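Side-chain contacts in Sodium/sialic acid symporter SiaT (Proteus mirabilis, PDB 5NV9), which uses the sodium gradient across the inner membrane to drive uptake of the sialic acid N-acetylneuraminic acid as a nutrient: residues I139-L142 / T143-L147; V13-G16 / Y17-A20; L295-Y298 / Y299-P303. All coordinates share one frame; numbering follows the deposited sequence.

Contact 1: residues I139-L142 / T143-L147; sequences ITYL and TVLAL
Thr143 grips the carbonyl oxygen of Ile139, one turn back along helix 118-151, twice over. Its hydroxyl OG1 donates to Ile139 O at 2.6 Å and its amide N to the same oxygen at 3.2 Å, the two arriving from opposite faces of the carbonyl plane. With chi1 at -50°, OG1 stands beside the residue's own N; threonine suits a buried membrane helix because its hydroxyl can be satisfied by the helix. Ser61 OG joins the cluster, hydrogen-bonded to Ile139 O and Thr143 OG1. Regular backbone bonds continue the helix, such as Val144 N to Thr140 O.

The apolar part is a CH-pi contact. Leu145 CG lies over one face of the Tyr141 ring, 4.3 Å from its centroid and offset toward the rim, and Leu145 CD1 comes within 3.4 Å of Tyr141 CE2. The tyrosine offers an apolar face while its OH bonds to Asp399 O.

In this LeuT-fold transporter the Ile139 side chain lies about 5 Å from the bound N-acetyl-beta-neuraminic acid. Helix 328-361 packs against Ile139, Thr140 and Thr143, with Ile139 on the sodium-binding Ser343; helix 370-398 meets Tyr141 and Val144, helix 155-203 Thr143 and Val144, and helix 61-73 Leu142 and Ala146.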
loop_
_atom_site.group_PDB
_atom_site.type_symbol
_atom_site.label_atom_id
_atom_site.label_comp_id
_atom_site.label_asym_id
_atom_site.label_seq_id
_atom_site.Cartn_x
_atom_site.Cartn_y
_atom_site.Cartn_z
ATOM N N ILE A 139 -7.881 -4.019 4.142
ATOM C CA ILE A 139 -7.347 -3.027 5.054
ATOM C C ILE A 139 -8.451 -2.748 6.101
ATOM O O ILE A 139 -8.186 -2.592 7.263
ATOM C CB ILE A 139 -6.916 -1.730 4.365
ATOM C CG1 ILE A 139 -5.529 -1.908 3.739
ATOM C CG2 ILE A 139 -6.835 -0.598 5.373
ATOM C CD1 ILE A 139 -5.146 -0.787 2.788
ATOM N N THR A 140 -9.679 -2.625 5.622
ATOM C CA THR A 140 -10.828 -2.320 6.456
ATOM C C THR A 140 -11.170 -3.478 7.425
ATOM O O THR A 140 -11.397 -3.274 8.616
ATOM C CB THR A 140 -11.978 -1.935 5.522
ATOM O OG1 THR A 140 -11.557 -0.817 4.748
ATOM C CG2 THR A 140 -13.216 -1.623 6.280
ATOM N N TYR A 141 -11.158 -4.689 6.899
ATOM C CA TYR A 141 -11.306 -5.922 7.663
ATOM C C TYR A 141 -10.320 -6.069 8.795
ATOM O O TYR A 141 -10.769 -6.299 9.918
ATOM C CB TYR A 141 -11.252 -7.137 6.715
ATOM C CG TYR A 141 -11.386 -8.475 7.429
ATOM C CD1 TYR A 141 -12.549 -8.807 8.093
ATOM C CD2 TYR A 141 -10.353 -9.391 7.428
ATOM C CE1 TYR A 141 -12.681 -10.022 8.756
ATOM C CE2 TYR A 141 -10.475 -10.610 8.077
ATOM C CZ TYR A 141 -11.646 -10.914 8.740
ATOM O OH TYR A 141 -11.792 -12.121 9.385
ATOM N N LEU A 142 -9.002 -5.927 8.530
ATOM C CA LEU A 142 -7.991 -6.011 9.570
ATOM C C LEU A 142 -8.165 -4.943 10.666
ATOM O O LEU A 142 -7.999 -5.241 11.822
ATOM C CB LEU A 142 -6.581 -5.825 9.052
ATOM C CG LEU A 142 -6.008 -6.727 8.001
ATOM C CD1 LEU A 142 -4.516 -6.389 7.918
ATOM C CD2 LEU A 142 -6.243 -8.188 8.330
ATOM N N THR A 143 -8.482 -3.711 10.276
ATOM C CA THR A 143 -8.658 -2.624 11.212
ATOM C C THR A 143 -9.797 -2.962 12.168
ATOM O O THR A 143 -9.681 -2.763 13.381
ATOM C CB THR A 143 -8.924 -1.300 10.432
ATOM O OG1 THR A 143 -7.926 -1.138 9.423
ATOM C CG2 THR A 143 -8.964 -0.073 11.303
ATOM N N VAL A 144 -10.905 -3.435 11.609
ATOM C CA VAL A 144 -12.033 -3.905 12.391
ATOM C C VAL A 144 -11.640 -5.090 13.314
ATOM O O VAL A 144 -11.981 -5.098 14.495
ATOM C CB VAL A 144 -13.243 -4.306 11.498
ATOM C CG1 VAL A 144 -14.314 -5.009 12.336
ATOM C CG2 VAL A 144 -13.845 -3.089 10.817
ATOM N N LEU A 145 -10.914 -6.062 12.783
ATOM C CA LEU A 145 -10.464 -7.188 13.597
ATOM C C LEU A 145 -9.655 -6.682 14.756
ATOM O O LEU A 145 -9.817 -7.156 15.862
ATOM C CB LEU A 145 -9.618 -8.187 12.822
ATOM C CG LEU A 145 -10.348 -9.358 12.183
ATOM C CD1 LEU A 145 -9.407 -10.117 11.265
ATOM C CD2 LEU A 145 -10.885 -10.267 13.271
ATOM N N ALA A 146 -8.801 -5.703 14.512
ATOM C CA ALA A 146 -7.964 -5.181 15.572
ATOM C C ALA A 146 -8.700 -4.441 16.707
ATOM O O ALA A 146 -8.325 -4.565 17.875
ATOM C CB ALA A 146 -6.929 -4.260 14.971
ATOM N N LEU A 147 -9.690 -3.624 16.341
ATOM C CA LEU A 147 -10.280 -2.646 17.218
ATOM C C LEU A 147 -11.581 -3.097 17.820
ATOM O O LEU A 147 -12.019 -2.546 18.810
ATOM C CB LEU A 147 -10.586 -1.377 16.445
ATOM C CG LEU A 147 -9.376 -0.615 15.929
ATOM C CD1 LEU A 147 -9.876 0.719 15.432
ATOM C CD2 LEU A 147 -8.300 -0.416 16.992
#

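Contact 2: residues V13-G16 / Y17-A20; sequences VLFG and YLAA
Leu14 and Leu18, one turn apart on helix 8-29, lean toward each other and meet at a slant. Leu14 has CG opposite its backbone N (chi1 174°), which tilts it forward along the helix, whereas Leu18, at -64°, has CG beside its own N and tilts back; Leu14 CG and Leu18 CD1 come to 4.2 Å. That same methyl of Leu18 also lies over one face of the Phe15 ring, though loosely, with Phe15 CD2 at 4.4 Å from Leu18 CD1. A single methyl, CD1, thus lies near both neighbours.

Tyr17 is turned differently. Its ring is directed forward and out from the helix, presenting its edge to Leu14 O, which lies in the ring plane 3.8 Å from Tyr17 CD2; Leu14 CD1 approaches Tyr17 CD2 loosely, at 4.3 Å, from out of the plane. The aromatic shaft carries the hydroxyl across to neighbouring helices, where OH is hydrogen-bonded to Gln341 and Gln185, satisfying a buried polar tip. Phe15, by contrast, is exposed and probably borders lipid, though it also touches Leu161 of helix 155-203. Behind these groups the backbone is regular, as in Leu18 N to Leu14 O at 3.0 Å.

Such i to i+3 and i to i+4 contacts are those of a transmembrane alpha-helix. Helix 8-29 precedes helix 47-58, which carries the sodium and substrate residues Ala56 and Thr58, consistent with the extra N-terminal helix of the SSF family. Tyr17 and Leu18 pack it on helices 155-203 and 328-361 of this LeuT-fold transporter, the latter contributing to both sodium sites.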
loop_
_atom_site.group_PDB
_atom_site.type_symbol
_atom_site.label_atom_id
_atom_site.label_comp_id
_atom_site.label_asym_id
_atom_site.label_seq_id
_atom_site.Cartn_x
_atom_site.Cartn_y
_atom_site.Cartn_z
ATOM N N VAL A 13 -11.098 12.355 21.104
ATOM C CA VAL A 13 -9.870 12.478 20.331
ATOM C C VAL A 13 -10.065 11.845 18.961
ATOM O O VAL A 13 -9.736 12.449 17.930
ATOM C CB VAL A 13 -8.696 11.790 21.024
ATOM C CG1 VAL A 13 -7.488 11.796 20.115
ATOM C CG2 VAL A 13 -8.372 12.491 22.324
ATOM N N LEU A 14 -10.662 10.664 18.953
ATOM C CA LEU A 14 -10.926 9.964 17.700
ATOM C C LEU A 14 -11.836 10.798 16.773
ATOM O O LEU A 14 -11.532 10.945 15.578
ATOM C CB LEU A 14 -11.560 8.610 17.946
ATOM C CG LEU A 14 -11.998 7.888 16.649
ATOM C CD1 LEU A 14 -10.786 7.659 15.750
ATOM C CD2 LEU A 14 -12.689 6.572 17.004
ATOM N N PHE A 15 -12.902 11.367 17.328
ATOM C CA PHE A 15 -13.858 12.146 16.524
ATOM C C PHE A 15 -13.357 13.508 16.123
ATOM O O PHE A 15 -13.761 14.036 15.097
ATOM C CB PHE A 15 -15.211 12.226 17.208
ATOM C CG PHE A 15 -16.045 11.004 16.991
ATOM C CD1 PHE A 15 -15.828 9.862 17.720
ATOM C CD2 PHE A 15 -17.016 10.986 16.008
ATOM C CE1 PHE A 15 -16.591 8.730 17.511
ATOM C CE2 PHE A 15 -17.780 9.862 15.787
ATOM C CZ PHE A 15 -17.566 8.728 16.541
ATOM N N GLY A 16 -12.462 14.080 16.912
ATOM C CA GLY A 16 -11.711 15.241 16.465
ATOM C C GLY A 16 -10.849 14.951 15.235
ATOM O O GLY A 16 -10.804 15.751 14.275
ATOM N N TYR A 17 -10.133 13.842 15.282
ATOM C CA TYR A 17 -9.325 13.416 14.144
ATOM C C TYR A 17 -10.194 13.219 12.871
ATOM O O TYR A 17 -9.875 13.699 11.765
ATOM C CB TYR A 17 -8.632 12.090 14.437
ATOM C CG TYR A 17 -8.343 11.279 13.128
ATOM C CD1 TYR A 17 -7.249 11.589 12.325
ATOM C CD2 TYR A 17 -9.167 10.283 12.724
ATOM C CE1 TYR A 17 -6.972 10.876 11.165
ATOM C CE2 TYR A 17 -8.909 9.546 11.541
ATOM C CZ TYR A 17 -7.821 9.864 10.752
ATOM O OH TYR A 17 -7.547 9.177 9.590
ATOM N N LEU A 18 -11.306 12.519 13.038
ATOM C CA LEU A 18 -12.253 12.292 11.909
ATOM C C LEU A 18 -12.854 13.576 11.325
ATOM O O LEU A 18 -12.990 13.710 10.090
ATOM C CB LEU A 18 -13.346 11.334 12.333
ATOM C CG LEU A 18 -12.945 9.917 12.688
ATOM C CD1 LEU A 18 -14.103 9.094 13.265
ATOM C CD2 LEU A 18 -12.427 9.195 11.434
ATOM N N ALA A 19 -13.212 14.529 12.197
ATOM C CA ALA A 19 -13.722 15.801 11.786
ATOM C C ALA A 19 -12.645 16.583 11.062
ATOM O O ALA A 19 -12.926 17.315 10.124
ATOM C CB ALA A 19 -14.205 16.579 13.001
ATOM N N ALA A 20 -11.390 16.460 11.497
ATOM C CA ALA A 20 -10.314 17.184 10.838
ATOM C C ALA A 20 -10.101 16.671 9.392
ATOM O O ALA A 20 -9.736 17.431 8.486
ATOM C CB ALA A 20 -9.008 16.985 11.634
#

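Contact 3: residues L295-Y298 / Y299-P303; sequences LFVY and YQQNP
Asn302 reaches back with its side-chain amide to Tyr298, where ND2 donates to Tyr298 O at 2.9 Å with an N-H...O angle of 156°. This is a side-chain-to-backbone hydrogen bond, i+4 to i, at the C-terminal end of helix 267-301, on the periplasmic side of the LeuT fold. Asparagine suits the place: its backbone departs from helical geometry, and its short amide adds a side-chain donor to Tyr298 O. The same ND2 hovers 3.3 Å above the Tyr298 ring plane, toward the rim.

Ordinary helical bonds precede it, among them Tyr299 N to Leu295 O at 2.9 Å. A water adds to the turn by donating to Phe296 O and, weakly, to OE1 of the exposed Gln300.

Farther out, chi1 of Gln300 (-72°), with CG beside the backbone N, puts CG over a face of the Phe296 ring, 4.1 Å from its centroid; the bend at chi2 only redirects the amide beyond it. Phe296 also forms a cation-pi pair with Lys220. Leu295 lies alongside Tyr299, and both touch Phe319 of helix 315-323. The two tyrosines make a T-shaped pair, planes at 83°, with Tyr298 CD2 3.6 Å above the centre of the Tyr299 ring.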
loop_
_atom_site.group_PDB
_atom_site.type_symbol
_atom_site.label_atom_id
_atom_site.label_comp_id
_atom_site.label_asym_id
_atom_site.label_seq_id
_atom_site.Cartn_x
_atom_site.Cartn_y
_atom_site.Cartn_z
ATOM N N LEU A 295 7.050 -5.558 23.096
ATOM C CA LEU A 295 5.878 -6.180 23.673
ATOM C C LEU A 295 6.162 -7.574 24.136
ATOM O O LEU A 295 5.533 -8.033 25.091
ATOM C CB LEU A 295 4.717 -6.237 22.683
ATOM C CG LEU A 295 4.017 -4.893 22.388
ATOM C CD1 LEU A 295 3.059 -5.010 21.273
ATOM C CD2 LEU A 295 3.308 -4.333 23.584
ATOM N N PHE A 296 7.035 -8.265 23.377
ATOM C CA PHE A 296 7.491 -9.590 23.702
ATOM C C PHE A 296 8.180 -9.583 25.070
ATOM O O PHE A 296 7.878 -10.433 25.928
ATOM C CB PHE A 296 8.435 -10.094 22.618
ATOM C CG PHE A 296 9.283 -11.217 23.058
ATOM C CD1 PHE A 296 8.746 -12.454 23.208
ATOM C CD2 PHE A 296 10.606 -11.013 23.318
ATOM C CE1 PHE A 296 9.509 -13.523 23.642
ATOM C CE2 PHE A 296 11.385 -12.073 23.765
ATOM C CZ PHE A 296 10.837 -13.324 23.935
ATOM N N VAL A 297 9.115 -8.641 25.265
ATOM C CA VAL A 297 9.771 -8.481 26.564
ATOM C C VAL A 297 8.768 -8.106 27.649
ATOM O O VAL A 297 8.783 -8.678 28.735
ATOM C CB VAL A 297 10.936 -7.524 26.508
ATOM C CG1 VAL A 297 11.585 -7.409 27.872
ATOM C CG2 VAL A 297 11.942 -8.020 25.498
ATOM N N TYR A 298 7.849 -7.189 27.350
ATOM C CA TYR A 298 6.906 -6.791 28.325
ATOM C C TYR A 298 6.020 -7.949 28.783
ATOM O O TYR A 298 5.805 -8.091 29.977
ATOM C CB TYR A 298 6.057 -5.611 27.858
ATOM C CG TYR A 298 4.984 -5.175 28.845
ATOM C CD1 TYR A 298 5.278 -4.350 29.946
ATOM C CD2 TYR A 298 3.675 -5.578 28.678
ATOM C CE1 TYR A 298 4.287 -3.967 30.842
ATOM C CE2 TYR A 298 2.693 -5.200 29.562
ATOM C CZ TYR A 298 2.981 -4.383 30.623
ATOM O OH TYR A 298 1.910 -4.030 31.449
ATOM N N TYR A 299 5.508 -8.785 27.877
ATOM C CA TYR A 299 4.624 -9.844 28.336
ATOM C C TYR A 299 5.341 -11.101 28.859
ATOM O O TYR A 299 4.692 -11.957 29.435
ATOM C CB TYR A 299 3.556 -10.165 27.260
ATOM C CG TYR A 299 2.539 -9.066 27.156
ATOM C CD1 TYR A 299 1.543 -8.899 28.139
ATOM C CD2 TYR A 299 2.539 -8.202 26.086
ATOM C CE1 TYR A 299 0.601 -7.871 28.057
ATOM C CE2 TYR A 299 1.586 -7.204 25.961
ATOM C CZ TYR A 299 0.613 -7.009 26.953
ATOM O OH TYR A 299 -0.295 -5.952 26.829
ATOM N N GLN A 300 6.657 -11.214 28.649
ATOM C CA GLN A 300 7.498 -12.160 29.344
ATOM C C GLN A 300 7.735 -11.719 30.797
ATOM O O GLN A 300 7.912 -12.551 31.646
ATOM C CB GLN A 300 8.852 -12.265 28.675
ATOM C CG GLN A 300 8.825 -12.995 27.341
ATOM C CD GLN A 300 8.500 -14.465 27.499
ATOM O OE1 GLN A 300 7.428 -14.900 27.176
ATOM N NE2 GLN A 300 9.430 -15.212 28.003
ATOM N N GLN A 301 7.801 -10.406 31.048
ATOM C CA GLN A 301 7.888 -9.857 32.410
ATOM C C GLN A 301 6.581 -9.837 33.096
ATOM O O GLN A 301 6.541 -9.709 34.295
ATOM C CB GLN A 301 8.429 -8.447 32.407
ATOM C CG GLN A 301 9.905 -8.397 32.120
ATOM C CD GLN A 301 10.418 -7.009 32.217
ATOM O OE1 GLN A 301 9.655 -6.053 32.406
ATOM N NE2 GLN A 301 11.698 -6.867 32.090
ATOM N N ASN A 302 5.494 -9.935 32.354
ATOM C CA ASN A 302 4.149 -9.895 32.949
ATOM C C ASN A 302 3.268 -10.974 32.406
ATOM O O ASN A 302 2.234 -10.673 31.787
ATOM C CB ASN A 302 3.524 -8.565 32.649
ATOM C CG ASN A 302 4.308 -7.424 33.250
ATOM O OD1 ASN A 302 4.165 -7.157 34.447
ATOM N ND2 ASN A 302 5.132 -6.758 32.459
ATOM N N PRO A 303 3.629 -12.233 32.670
ATOM C CA PRO A 303 2.981 -13.368 32.023
ATOM C C PRO A 303 1.466 -13.440 32.247
ATOM O O PRO A 303 0.741 -13.869 31.343
ATOM C CB PRO A 303 3.706 -14.556 32.602
ATOM C CG PRO A 303 4.141 -14.092 33.948
ATOM C CD PRO A 303 4.523 -12.667 33.754
HETATM O O HOH W 1 5.898 -12.451 25.515
#

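Contacts 1 and 2 each lie within a helix, contact 3 at the end of one, and their surroundings differ. Contact 1 is the most central and buried, beside the sialic acid and sodium sites; contact 2 is farther out, on a membrane helix with one exposed flank; contact 3 is peripheral, on the periplasmic side, its centre about 31 Å from the centre of the chain. Helix 155-203 borders all three, whereas helix 328-361 borders contacts 1 and 2, whose centres are about 18 Å apart. The chemistry follows: contact 1 buries a hydroxyl cluster, in contact 2 the side chains meet one another through apolar atoms, and contact 3 adds an amide side chain, a water and an aromatic pair.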